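Long-range contacts in Rho guanyl nucleotide exchange factor (Rom2), putative (Aspergillus fumigatus Af293, PDB 5O51), which probably acts, as a whole protein, as a guanine-nucleotide exchange factor for Rho GTPases, this piece being its CNH beta-propeller domain: residues S40-S45 with R57-A62; Q64-D69 with L78-K83. All coordinates share one frame; numbering follows the deposited sequence.

Contact 1: residues S40-S45 with R57-A62; sequences SGIFIS and RRVLDA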
loop_
_atom_site.group_PDB
_atom_site.type_symbol
_atom_site.label_atom_id
_atom_site.label_comp_id
_atom_site.label_asym_id
_atom_site.label_seq_id
_atom_site.Cartn_x
_atom_site.Cartn_y
_atom_site.Cartn_z
ATOM N N SER A 40 -1.971 13.711 14.078
ATOM C CA SER A 40 -1.510 15.024 14.485
ATOM C C SER A 40 -0.313 15.604 13.732
ATOM O O SER A 40 -0.084 16.834 13.792
ATOM C CB SER A 40 -0.965 14.914 15.889
ATOM O OG SER A 40 0.450 14.702 15.705
ATOM N N GLY A 41 0.514 14.766 13.138
ATOM C CA GLY A 41 1.802 15.203 12.568
ATOM C C GLY A 41 2.579 14.073 11.857
ATOM O O GLY A 41 2.145 12.951 11.857
ATOM N N ILE A 42 3.703 14.442 11.242
ATOM C CA ILE A 42 4.673 13.569 10.577
ATOM C C ILE A 42 5.976 13.640 11.384
ATOM O O ILE A 42 6.467 14.754 11.792
ATOM C CB ILE A 42 4.833 13.991 9.125
ATOM C CG1 ILE A 42 3.514 13.795 8.377
ATOM C CG2 ILE A 42 5.907 13.158 8.373
ATOM C CD1 ILE A 42 3.503 14.433 7.011
ATOM N N PHE A 43 6.547 12.457 11.636
ATOM C CA PHE A 43 7.780 12.291 12.444
ATOM C C PHE A 43 8.824 11.516 11.637
ATOM O O PHE A 43 8.465 10.714 10.718
ATOM C CB PHE A 43 7.470 11.558 13.737
ATOM C CG PHE A 43 6.444 12.247 14.671
ATOM C CD1 PHE A 43 5.066 12.076 14.490
ATOM C CD2 PHE A 43 6.879 13.030 15.756
ATOM C CE1 PHE A 43 4.149 12.726 15.332
ATOM C CE2 PHE A 43 5.979 13.660 16.618
ATOM C CZ PHE A 43 4.597 13.480 16.421
ATOM N N ILE A 44 10.104 11.709 11.981
ATOM C CA ILE A 44 11.231 10.927 11.393
ATOM C C ILE A 44 12.111 10.387 12.482
ATOM O O ILE A 44 12.340 11.068 13.498
ATOM C CB ILE A 44 12.028 11.742 10.366
ATOM C CG1 ILE A 44 13.131 10.931 9.703
ATOM C CG2 ILE A 44 12.683 13.009 10.928
ATOM C CD1 ILE A 44 13.501 11.489 8.343
ATOM N N SER A 45 12.557 9.126 12.333
ATOM C CA SER A 45 13.586 8.522 13.197
ATOM C C SER A 45 14.601 7.791 12.292
ATOM O O SER A 45 14.372 7.622 11.101
ATOM C CB SER A 45 13.017 7.471 14.190
ATOM O OG SER A 45 12.528 6.344 13.468
ATOM N N ARG A 57 11.394 12.533 15.790
ATOM C CA ARG A 57 11.188 14.014 15.905
ATOM C C ARG A 57 10.176 14.556 14.915
ATOM O O ARG A 57 10.062 14.061 13.803
ATOM C CB ARG A 57 12.510 14.767 15.738
ATOM C CG ARG A 57 13.367 14.392 14.574
ATOM C CD ARG A 57 14.607 15.338 14.448
ATOM N NE ARG A 57 15.052 15.265 13.063
ATOM C CZ ARG A 57 14.676 16.078 12.083
ATOM N NH1 ARG A 57 13.994 17.179 12.329
ATOM N NH2 ARG A 57 15.070 15.822 10.843
ATOM N N ARG A 58 9.421 15.529 15.352
ATOM C CA ARG A 58 8.346 16.076 14.581
ATOM C C ARG A 58 8.980 16.886 13.499
ATOM O O ARG A 58 9.901 17.704 13.770
ATOM C CB ARG A 58 7.453 16.959 15.461
ATOM C CG ARG A 58 6.472 17.849 14.715
ATOM C CD ARG A 58 5.614 18.641 15.711
ATOM N NE ARG A 58 4.630 17.807 16.393
ATOM C CZ ARG A 58 3.401 17.531 15.968
ATOM N NH1 ARG A 58 2.962 18.035 14.836
ATOM N NH2 ARG A 58 2.600 16.699 16.670
ATOM N N VAL A 59 8.495 16.698 12.276
ATOM C CA VAL A 59 9.048 17.428 11.120
ATOM C C VAL A 59 8.032 18.217 10.356
ATOM O O VAL A 59 8.396 19.204 9.714
ATOM C CB VAL A 59 9.779 16.575 10.060
ATOM C CG1 VAL A 59 11.103 16.105 10.621
ATOM C CG2 VAL A 59 8.903 15.424 9.467
ATOM N N LEU A 60 6.805 17.757 10.320
ATOM C CA LEU A 60 5.767 18.552 9.678
ATOM C C LEU A 60 4.524 18.540 10.544
ATOM O O LEU A 60 4.185 17.482 11.139
ATOM C CB LEU A 60 5.438 18.033 8.304
ATOM C CG LEU A 60 6.526 18.244 7.267
ATOM C CD1 LEU A 60 6.347 17.309 6.066
ATOM C CD2 LEU A 60 6.601 19.700 6.873
ATOM N N ASP A 61 3.846 19.706 10.664
ATOM C CA ASP A 61 2.500 19.720 11.235
ATOM C C ASP A 61 1.558 19.405 10.086
ATOM O O ASP A 61 1.718 19.919 8.984
ATOM C CB ASP A 61 2.132 21.058 11.906
ATOM C CG ASP A 61 3.089 21.412 13.054
ATOM O OD1 ASP A 61 3.810 20.513 13.593
ATOM O OD2 ASP A 61 3.116 22.598 13.397
ATOM N N ALA A 62 0.574 18.593 10.354
ATOM C CA ALA A 62 -0.364 18.119 9.312
ATOM C C ALA A 62 -1.183 17.140 10.031
ATOM O O ALA A 62 -0.642 16.382 10.844
ATOM C CB ALA A 62 0.311 17.445 8.128
#
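Phe43 sets CD2 and CE2 of its ring obliquely against CA and CB of Arg58, with CD2 3.6 Å from Arg58 CA. Farther out, the guanidinium of Arg58, its plane turned 70° from the ring, brings NH2 to 3.8 Å from Phe43 CZ. Arg58 is extended to CD; the bend at chi3 (-72°) then sets NE on the Ser40 side, and Ser40 OG accepts a bond from Arg58 NH2 (3.1 Å). NH1 forms a salt bridge with Asp61 OD1 (2.9 Å), met from above the carboxylate plane, and a weak bond to Ser40 O. Arginine suits this place because its separate N-H groups can serve several acceptors while its aliphatic part flanks a ring. Strands 41-46 and 57-61 are the third and fourth strands of an antiparallel propeller blade, and a classic beta bulge interrupts their ladder: Ile42 O accepts Val59 N at 2.9 Å and, weakly, Leu60 N. Ile42, Ile44, Arg57 and Leu60 share the other face, where branched aliphatics suit the buried positions. Val59, at the bulge, sets CG1 tightly against Ile44 CG2 (3.5 Å). Ile44 CG2 also lies over one face of the Arg57 guanidinium, offset toward its rim, while Ile42 CD1 meets Leu60 CD1 at 4.2 Å.

Contact 2: residues Q64-D69 with L78-K83; sequences QVTQID and LVLANK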
loop_
_atom_site.group_PDB
_atom_site.type_symbol
_atom_site.label_atom_id
_atom_site.label_comp_id
_atom_site.label_asym_id
_atom_site.label_seq_id
_atom_site.Cartn_x
_atom_site.Cartn_y
_atom_site.Cartn_z
ATOM N N GLN A 64 -4.568 14.275 10.287
ATOM C CA GLN A 64 -5.266 13.173 9.598
ATOM C C GLN A 64 -4.437 12.563 8.452
ATOM O O GLN A 64 -4.957 12.386 7.356
ATOM C CB GLN A 64 -6.582 13.684 9.013
ATOM C CG GLN A 64 -7.432 14.472 9.984
ATOM C CD GLN A 64 -7.942 13.594 11.078
ATOM O OE1 GLN A 64 -8.615 12.592 10.822
ATOM N NE2 GLN A 64 -7.648 13.966 12.318
ATOM N N VAL A 65 -3.145 12.332 8.679
ATOM C CA VAL A 65 -2.242 11.792 7.602
ATOM C C VAL A 65 -2.536 10.306 7.425
ATOM O O VAL A 65 -2.183 9.499 8.289
ATOM C CB VAL A 65 -0.759 11.998 7.890
ATOM C CG1 VAL A 65 0.066 11.462 6.714
ATOM C CG2 VAL A 65 -0.474 13.502 8.098
ATOM N N THR A 66 -3.231 9.953 6.345
ATOM C CA THR A 66 -3.626 8.562 6.137
ATOM C C THR A 66 -2.741 7.782 5.155
ATOM O O THR A 66 -2.809 6.581 5.180
ATOM C CB THR A 66 -5.060 8.454 5.654
ATOM O OG1 THR A 66 -5.146 9.194 4.440
ATOM C CG2 THR A 66 -6.065 9.050 6.701
ATOM N N GLN A 67 -1.983 8.447 4.275
ATOM C CA GLN A 67 -1.090 7.743 3.346
ATOM C C GLN A 67 0.115 8.622 3.024
ATOM O O GLN A 67 0.051 9.867 2.983
ATOM C CB GLN A 67 -1.909 7.223 2.137
ATOM C CG GLN A 67 -1.233 6.138 1.338
ATOM C CD GLN A 67 -1.788 5.915 -0.060
ATOM O OE1 GLN A 67 -3.019 6.003 -0.334
ATOM N NE2 GLN A 67 -0.856 5.599 -0.982
ATOM N N ILE A 68 1.266 7.981 2.886
ATOM C CA ILE A 68 2.537 8.637 2.684
ATOM C C ILE A 68 3.466 7.765 1.808
ATOM O O ILE A 68 3.476 6.525 1.924
ATOM C CB ILE A 68 3.189 8.991 4.029
ATOM C CG1 ILE A 68 4.243 10.064 3.861
ATOM C CG2 ILE A 68 3.771 7.778 4.775
ATOM C CD1 ILE A 68 4.581 10.728 5.208
ATOM N N ASP A 69 4.214 8.403 0.932
ATOM C CA ASP A 69 5.171 7.744 0.025
ATOM C C ASP A 69 6.216 8.762 -0.448
ATOM O O ASP A 69 6.209 9.952 0.011
ATOM C CB ASP A 69 4.431 7.174 -1.175
ATOM C CG ASP A 69 5.096 5.888 -1.756
ATOM O OD1 ASP A 69 6.310 5.599 -1.525
ATOM O OD2 ASP A 69 4.365 5.185 -2.462
ATOM N N LEU A 78 5.429 12.568 -0.852
ATOM C CA LEU A 78 3.973 12.593 -1.161
ATOM C C LEU A 78 3.113 12.276 0.089
ATOM O O LEU A 78 3.316 11.229 0.799
ATOM C CB LEU A 78 3.665 11.592 -2.244
ATOM C CG LEU A 78 4.517 11.686 -3.530
ATOM C CD1 LEU A 78 4.143 10.513 -4.429
ATOM C CD2 LEU A 78 4.231 13.022 -4.221
ATOM N N VAL A 79 2.196 13.204 0.403
ATOM C CA VAL A 79 1.410 13.143 1.649
ATOM C C VAL A 79 -0.092 13.317 1.400
ATOM O O VAL A 79 -0.506 14.322 0.859
ATOM C CB VAL A 79 1.893 14.236 2.611
ATOM C CG1 VAL A 79 1.033 14.315 3.874
ATOM C CG2 VAL A 79 3.363 13.978 2.972
ATOM N N LEU A 80 -0.901 12.357 1.857
ATOM C CA LEU A 80 -2.353 12.434 1.847
ATOM C C LEU A 80 -2.835 12.724 3.295
ATOM O O LEU A 80 -2.707 11.870 4.153
ATOM C CB LEU A 80 -2.958 11.166 1.322
ATOM C CG LEU A 80 -4.498 11.105 1.225
ATOM C CD1 LEU A 80 -5.023 12.238 0.365
ATOM C CD2 LEU A 80 -4.969 9.776 0.646
ATOM N N ALA A 81 -3.326 13.967 3.549
ATOM C CA ALA A 81 -3.672 14.492 4.888
ATOM C C ALA A 81 -5.072 15.106 4.814
ATOM O O ALA A 81 -5.323 16.052 4.038
ATOM C CB ALA A 81 -2.686 15.540 5.345
ATOM N N ASN A 82 -5.993 14.503 5.539
ATOM C CA ASN A 82 -7.390 14.950 5.545
ATOM C C ASN A 82 -7.894 15.178 4.138
ATOM O O ASN A 82 -8.384 16.273 3.783
ATOM C CB ASN A 82 -7.512 16.204 6.390
ATOM C CG ASN A 82 -8.943 16.439 6.893
ATOM O OD1 ASN A 82 -9.776 15.544 6.922
ATOM N ND2 ASN A 82 -9.203 17.656 7.309
ATOM N N LYS A 83 -7.658 14.149 3.325
ATOM C CA LYS A 83 -8.115 14.022 1.922
ATOM C C LYS A 83 -7.487 14.932 0.908
ATOM O O LYS A 83 -7.866 14.912 -0.265
ATOM C CB LYS A 83 -9.636 14.060 1.839
ATOM C CG LYS A 83 -10.236 13.029 2.774
ATOM C CD LYS A 83 -11.741 13.064 2.679
ATOM C CE LYS A 83 -12.335 11.845 3.371
ATOM N NZ LYS A 83 -13.761 12.084 3.710
#
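Leu80 N donates to Gln67 O at 2.9 Å with an N-H...O angle of 171°, while Leu80 O receives Thr66 N at 3.0 Å. Two successive residues thus face one leucine, which defines a classic beta bulge in strand 65-71; this strand and 76-81 are the first two of a four-stranded propeller blade. Thr66 OG1 sits between its own backbone N and carbonyl carbon (chi1 59°), which brings it 3.8 Å from both CG and CD2 of Leu80. Past the bulge, regular antiparallel pairing resumes, Asp69 and Leu78 exchanging two backbone bonds. Val65, Ile68, Val79 and Ala81 share one face, Gln67, Asp69, Leu78 and Leu80 the other. On the first, compact apolar side chains pack without polar groups to satisfy: Ile68 CG1 and CD1 both lie 4.1 Å from Val79 CG2, the two side chains running side by side. Toward the end of the pairing, Asn82 N reaches Gln64 O from above the carbonyl plane, and the CB atoms of Gln64 and Asn82 come within 3.8 Å, their amide planes turned 70° apart. The Gln67 amide instead bonds through NE2 to Phe116 O in the next blade. Backbone bonds therefore supply the polar link between these two segments, while side chains add mainly apolar contacts.

In the fold
Contact 1 closes before contact 2 opens along the chain, and their centres lie about 12 Å apart. Each belongs to its own four-stranded antiparallel sheet: contact 1 joins the last two strands of one blade, 41-46 and 57-61, and contact 2 the first two of the following blade, 65-71 and 76-81. A short link, 62-64, leads from strand 57-61 to 65-71, so the chain steps from the outer edge of one blade to the inner strand of the next, as in WD40-like propellers. Contact 1 is about 20 Å from the chain centre, contact 2 about 12 Å. Ile42 bridges them, its CD1 4.0 Å from Val79 CG1, so that adjoining blades of the CNH domain share an apolar interface.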